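SG7.AF (Anopheles freeborni, PDB 6XL7) inhibits the alternative pathway of host complement as a mosquito salivary protein, blocking the activity of the C3bBb convertase while leaving the classical pathway unaffected. Local coordinates at residues A[46-51]-A[112-117]; A[67-72]-A[100-105]. One frame throughout, in Å; residues are numbered along the deposited sequence. Where two conformers were deposited one is given.

Interaction 1 (A[46-51]-A[112-117]); sequences LNYWDD and KCLTTR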
# COMPACT_ATOMS: atom_id res chain seq x y z
N LEU A 46 0.06 0.57 17.05
CA LEU A 46 0.87 0.28 18.22
C LEU A 46 0.26 0.89 19.48
O LEU A 46 0.34 0.28 20.56
CB LEU A 46 2.29 0.81 17.99
CG LEU A 46 3.39 0.39 18.94
CD1 LEU A 46 3.40 -1.12 19.14
CD2 LEU A 46 4.71 0.88 18.37
N ASN A 47 -0.39 2.06 19.35
CA ASN A 47 -0.96 2.79 20.49
C ASN A 47 -2.19 2.13 21.09
O ASN A 47 -2.56 2.47 22.22
CB ASN A 47 -1.39 4.20 20.06
CG ASN A 47 -0.23 5.08 19.62
OD1 ASN A 47 0.50 5.62 20.45
ND2 ASN A 47 -0.07 5.25 18.31
N TYR A 48 -2.85 1.24 20.37
CA TYR A 48 -4.14 0.75 20.80
C TYR A 48 -3.99 -0.10 22.06
O TYR A 48 -3.00 -0.83 22.21
CB TYR A 48 -4.73 -0.13 19.70
CG TYR A 48 -5.11 0.61 18.44
CD1 TYR A 48 -5.16 2.01 18.40
CD2 TYR A 48 -5.44 -0.09 17.29
CE1 TYR A 48 -5.53 2.67 17.23
CE2 TYR A 48 -5.82 0.56 16.14
CZ TYR A 48 -5.85 1.93 16.11
OH TYR A 48 -6.24 2.56 14.94
N TRP A 49 -4.97 -0.02 22.95
CA TRP A 49 -4.95 -0.90 24.11
C TRP A 49 -5.11 -2.34 23.69
O TRP A 49 -5.55 -2.66 22.57
CB TRP A 49 -6.05 -0.56 25.12
CG TRP A 49 -5.55 -0.23 26.49
CD1 TRP A 49 -5.59 -1.01 27.62
CD2 TRP A 49 -4.94 0.99 26.87
NE1 TRP A 49 -5.03 -0.33 28.67
CE2 TRP A 49 -4.62 0.90 28.24
CE3 TRP A 49 -4.62 2.16 26.17
CZ2 TRP A 49 -4.00 1.95 28.92
CZ3 TRP A 49 -4.02 3.18 26.84
CH2 TRP A 49 -3.70 3.08 28.19
N ASP A 50 -4.80 -3.23 24.63
CA ASP A 50 -4.60 -4.64 24.32
C ASP A 50 -5.81 -5.26 23.62
O ASP A 50 -5.64 -6.17 22.80
CB ASP A 50 -4.29 -5.41 25.62
CG ASP A 50 -3.29 -4.68 26.56
OD1 ASP A 50 -2.98 -3.47 26.38
OD2 ASP A 50 -2.77 -5.35 27.49
N ASP A 51 -7.03 -4.80 23.91
CA ASP A 51 -8.23 -5.48 23.41
C ASP A 51 -9.02 -4.67 22.37
O ASP A 51 -10.18 -5.00 22.09
CB ASP A 51 -9.10 -5.98 24.56
CG ASP A 51 -8.45 -7.13 25.29
OD1 ASP A 51 -8.67 -8.29 24.88
OD2 ASP A 51 -7.68 -6.88 26.24
N LYS A 112 -9.56 5.98 9.03
CA LYS A 112 -10.92 6.27 9.49
C LYS A 112 -11.70 5.01 9.86
O LYS A 112 -12.59 5.07 10.71
CB LYS A 112 -11.68 7.07 8.42
CG LYS A 112 -11.21 8.50 8.23
CD LYS A 112 -12.03 9.20 7.15
CE LYS A 112 -11.68 10.68 7.04
NZ LYS A 112 -10.25 10.88 6.67
N CYS A 113 -11.39 3.87 9.24
CA CYS A 113 -12.18 2.66 9.44
C CYS A 113 -11.48 1.58 10.25
O CYS A 113 -12.06 0.51 10.44
CB CYS A 113 -12.66 2.08 8.09
SG CYS A 113 -11.40 1.60 6.81
N LEU A 114 -10.27 1.85 10.75
CA LEU A 114 -9.42 0.78 11.25
C LEU A 114 -10.02 0.06 12.46
O LEU A 114 -9.93 -1.17 12.55
CB LEU A 114 -8.03 1.32 11.59
CG LEU A 114 -6.86 0.89 10.73
CD1 LEU A 114 -5.58 1.41 11.35
CD2 LEU A 114 -6.81 -0.62 10.56
N THR A 115 -10.61 0.80 13.40
CA THR A 115 -11.11 0.18 14.62
C THR A 115 -12.62 0.00 14.58
O THR A 115 -13.35 0.72 13.88
CB THR A 115 -10.70 0.97 15.87
OG1 THR A 115 -11.32 2.27 15.84
CG2 THR A 115 -9.20 1.13 15.94
N THR A 116 -13.10 -0.96 15.37
CA THR A 116 -14.52 -1.26 15.46
C THR A 116 -14.86 -1.63 16.90
O THR A 116 -14.00 -1.58 17.78
CB THR A 116 -14.90 -2.34 14.44
OG1 THR A 116 -16.33 -2.46 14.38
CG2 THR A 116 -14.29 -3.69 14.79
N ARG A 117 -16.12 -1.97 17.17
CA ARG A 117 -16.52 -2.34 18.52
C ARG A 117 -16.19 -3.80 18.80
O ARG A 117 -16.05 -4.62 17.90
CB ARG A 117 -18.04 -2.27 18.68
CG ARG A 117 -18.71 -1.01 18.30
CD ARG A 117 -20.20 -1.23 18.46
NE ARG A 117 -20.95 -0.00 18.30
CZ ARG A 117 -22.26 0.09 18.49
NH1 ARG A 117 -22.94 -0.98 18.87
NH2 ARG A 117 -22.88 1.25 18.33
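Y48 reaches across to L114 and T115 at one end of the helical bundle, where the loop after helix 23-46 passes the place at which helix 89-113 gives way to strand 115-116. That strand pairs antiparallel with 53-54, so the 46-51 loop leads into a small two-stranded antiparallel sheet. The backbones stay well apart, with the nearest CA atoms, those of Y48 and T115, 9.3 Å from each other; the long tyrosine side chain spans the gap. Its CG stands anti to its own carbonyl carbon (chi1 -68°), which carries the ring toward the other segment, hydroxyl end first. The methyl of T115 sits against that end: CG2 of T115 lies 3.4 Å from CE2 of Y48 and is equally close to CZ and OH, while CD2 and CE1 of the ring are farther off at 4.2 Å from the same methyl. The two side chains meet at a slant. Rotation about the CA-CB bond of T115 (chi1 64°) places OG1 between the backbone N and the carbonyl carbon, turned away from the ring, and leaves CG2 as the branch that touches it. L114, a buried residue, comes in at about a right angle to Y48, with CD1 of L114 3.8 Å from OH of Y48. The contact is thus small and partly buried: the methyl carbons of T115 and L114 lie against the hydroxyl end of the tyrosine. L54 touches Y48, and L59 of helix 56-77 touches L114, so the tyrosine and leucine also belong to the packing around this end of the bundle. Next to L114, SG of C113 is joined in a disulfide to SG of C58 on helix 56-77.

Interaction 2 (A[67-72]-A[100-105]); sequences NDVKET and LTALGE
A102 and V69 bring helix 89-113 against helix 56-77 in the helical bundle; the two run antiparallel, as the arms of a helical hairpin. Going along 100-105, L100 comes first, its CB directed away from 67-72. T101 also takes no part, its OG1 being hydrogen-bonded back to P97 O in its own helix. A102 is the close point, its CA 6.8 Å from CA of V69, and its small CB lets the valine come right up to the helix. Both valine methyls pack on it: CG1 of V69 is 3.7 Å from CB of A102, and CG2 of V69 is 3.9 Å from that CB. One residue on, L103 reaches in from the side. Its CG is anti to the carbonyl carbon (chi1 -66°), and of its two methyls it is CD2, not the extended CD1, that comes to 3.8 Å from CG1 of V69. CG1 therefore lies against both residues, while L103 also touches Q36 and L37 of helix 23-46 and so ties in a third helix. Beyond it the helix runs on, E105 N bonding back to T101 O. On the 67-72 side, T72 folds back onto its own helix, where D68 O accepts from T72 N and from T72 OG1, the two donors coming from opposite faces of the carbonyl plane, with OG1 of T72 2.9 Å from O of D68.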
# COMPACT_ATOMS: atom_id res chain seq x y z
N ASN A 67 -3.69 -2.89 -4.25
CA ASN A 67 -3.36 -3.68 -5.42
C ASN A 67 -3.78 -2.98 -6.71
O ASN A 67 -3.01 -2.98 -7.68
CB ASN A 67 -3.80 -5.14 -5.24
CG ASN A 67 -2.97 -5.87 -4.17
OD1 ASN A 67 -3.50 -6.60 -3.32
ND2 ASN A 67 -1.65 -5.65 -4.20
N ASP A 68 -4.93 -2.30 -6.73
CA ASP A 68 -5.35 -1.56 -7.92
C ASP A 68 -4.45 -0.36 -8.20
O ASP A 68 -4.09 -0.09 -9.36
CB ASP A 68 -6.80 -1.09 -7.76
CG ASP A 68 -7.78 -2.24 -7.66
OD1 ASP A 68 -7.44 -3.37 -8.09
OD2 ASP A 68 -8.92 -2.01 -7.20
N VAL A 69 -4.10 0.39 -7.16
CA VAL A 69 -3.20 1.53 -7.31
C VAL A 69 -1.83 1.08 -7.81
O VAL A 69 -1.23 1.72 -8.69
CB VAL A 69 -3.14 2.32 -5.98
CG1 VAL A 69 -1.94 3.24 -5.93
CG2 VAL A 69 -4.44 3.09 -5.79
N LYS A 70 -1.34 -0.04 -7.29
CA LYS A 70 -0.04 -0.54 -7.71
C LYS A 70 -0.07 -1.07 -9.15
O LYS A 70 0.87 -0.83 -9.91
CB LYS A 70 0.44 -1.61 -6.73
CG LYS A 70 1.76 -2.24 -7.10
CD LYS A 70 2.43 -2.86 -5.90
CE LYS A 70 1.62 -4.03 -5.34
NZ LYS A 70 1.49 -5.13 -6.33
N GLU A 71 -1.14 -1.76 -9.55
CA GLU A 71 -1.24 -2.18 -10.95
C GLU A 71 -1.26 -0.97 -11.88
O GLU A 71 -0.70 -1.01 -12.99
CB GLU A 71 -2.47 -3.05 -11.19
CG GLU A 71 -2.33 -4.49 -10.70
CD GLU A 71 -1.06 -5.16 -11.21
OE1 GLU A 71 -0.95 -5.40 -12.42
OE2 GLU A 71 -0.19 -5.45 -10.36
N THR A 72 -1.88 0.13 -11.43
CA THR A 72 -1.93 1.34 -12.24
C THR A 72 -0.53 1.94 -12.39
O THR A 72 -0.14 2.34 -13.50
CB THR A 72 -2.90 2.34 -11.60
OG1 THR A 72 -4.21 1.76 -11.56
CG2 THR A 72 -2.97 3.62 -12.41
N LEU A 100 2.26 7.53 -5.27
CA LEU A 100 2.45 7.87 -3.86
C LEU A 100 1.25 8.63 -3.30
O LEU A 100 0.79 8.35 -2.19
CB LEU A 100 3.73 8.69 -3.69
CG LEU A 100 5.01 7.95 -4.09
CD1 LEU A 100 6.21 8.87 -3.93
CD2 LEU A 100 5.20 6.69 -3.26
N THR A 101 0.73 9.60 -4.06
CA THR A 101 -0.46 10.34 -3.63
C THR A 101 -1.65 9.41 -3.44
O THR A 101 -2.39 9.54 -2.45
CB THR A 101 -0.79 11.43 -4.65
OG1 THR A 101 0.28 12.37 -4.72
CG2 THR A 101 -2.07 12.15 -4.27
N ALA A 102 -1.84 8.46 -4.35
CA ALA A 102 -2.98 7.55 -4.22
C ALA A 102 -2.82 6.66 -3.00
O ALA A 102 -3.81 6.38 -2.30
CB ALA A 102 -3.13 6.72 -5.50
N LEU A 103 -1.60 6.21 -2.70
CA LEU A 103 -1.38 5.41 -1.49
C LEU A 103 -1.66 6.25 -0.26
O LEU A 103 -2.22 5.75 0.73
CB LEU A 103 0.04 4.87 -1.45
CG LEU A 103 0.42 3.84 -2.52
CD1 LEU A 103 1.87 3.42 -2.34
CD2 LEU A 103 -0.50 2.62 -2.49
N GLY A 104 -1.29 7.53 -0.29
CA GLY A 104 -1.56 8.40 0.84
C GLY A 104 -3.04 8.57 1.10
O GLY A 104 -3.48 8.65 2.25
N GLU A 105 -3.84 8.63 0.03
CA GLU A 105 -5.28 8.71 0.19
C GLU A 105 -5.83 7.44 0.81
O GLU A 105 -6.71 7.49 1.68
CB GLU A 105 -5.94 9.01 -1.15
CG GLU A 105 -5.55 10.37 -1.71
CD GLU A 105 -6.11 10.62 -3.10
OE1 GLU A 105 -5.98 11.76 -3.60
OE2 GLU A 105 -6.67 9.68 -3.70

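Helix 89-113 runs through both contacts: 100-105 lies part-way along it, and 112-117 takes in its last two residues and strand 115-116. The centre of interaction 2 lies about 7 Å from the centre of the chain and that of interaction 1 about 19 Å from it, at one end; their centres are 24 Å apart, and their nearest atoms, about 7 Å apart, do not touch. In chain order 46-51 comes first, then 67-72, 100-105 and 112-117, so interaction 2 is nested within the loop that interaction 1 closes. The inner contact packs helices 56-77 and 89-113 together; the outer one, beside the C58-C113 disulfide, sets the loop leaving helix 23-46 against the chain just past helix 89-113.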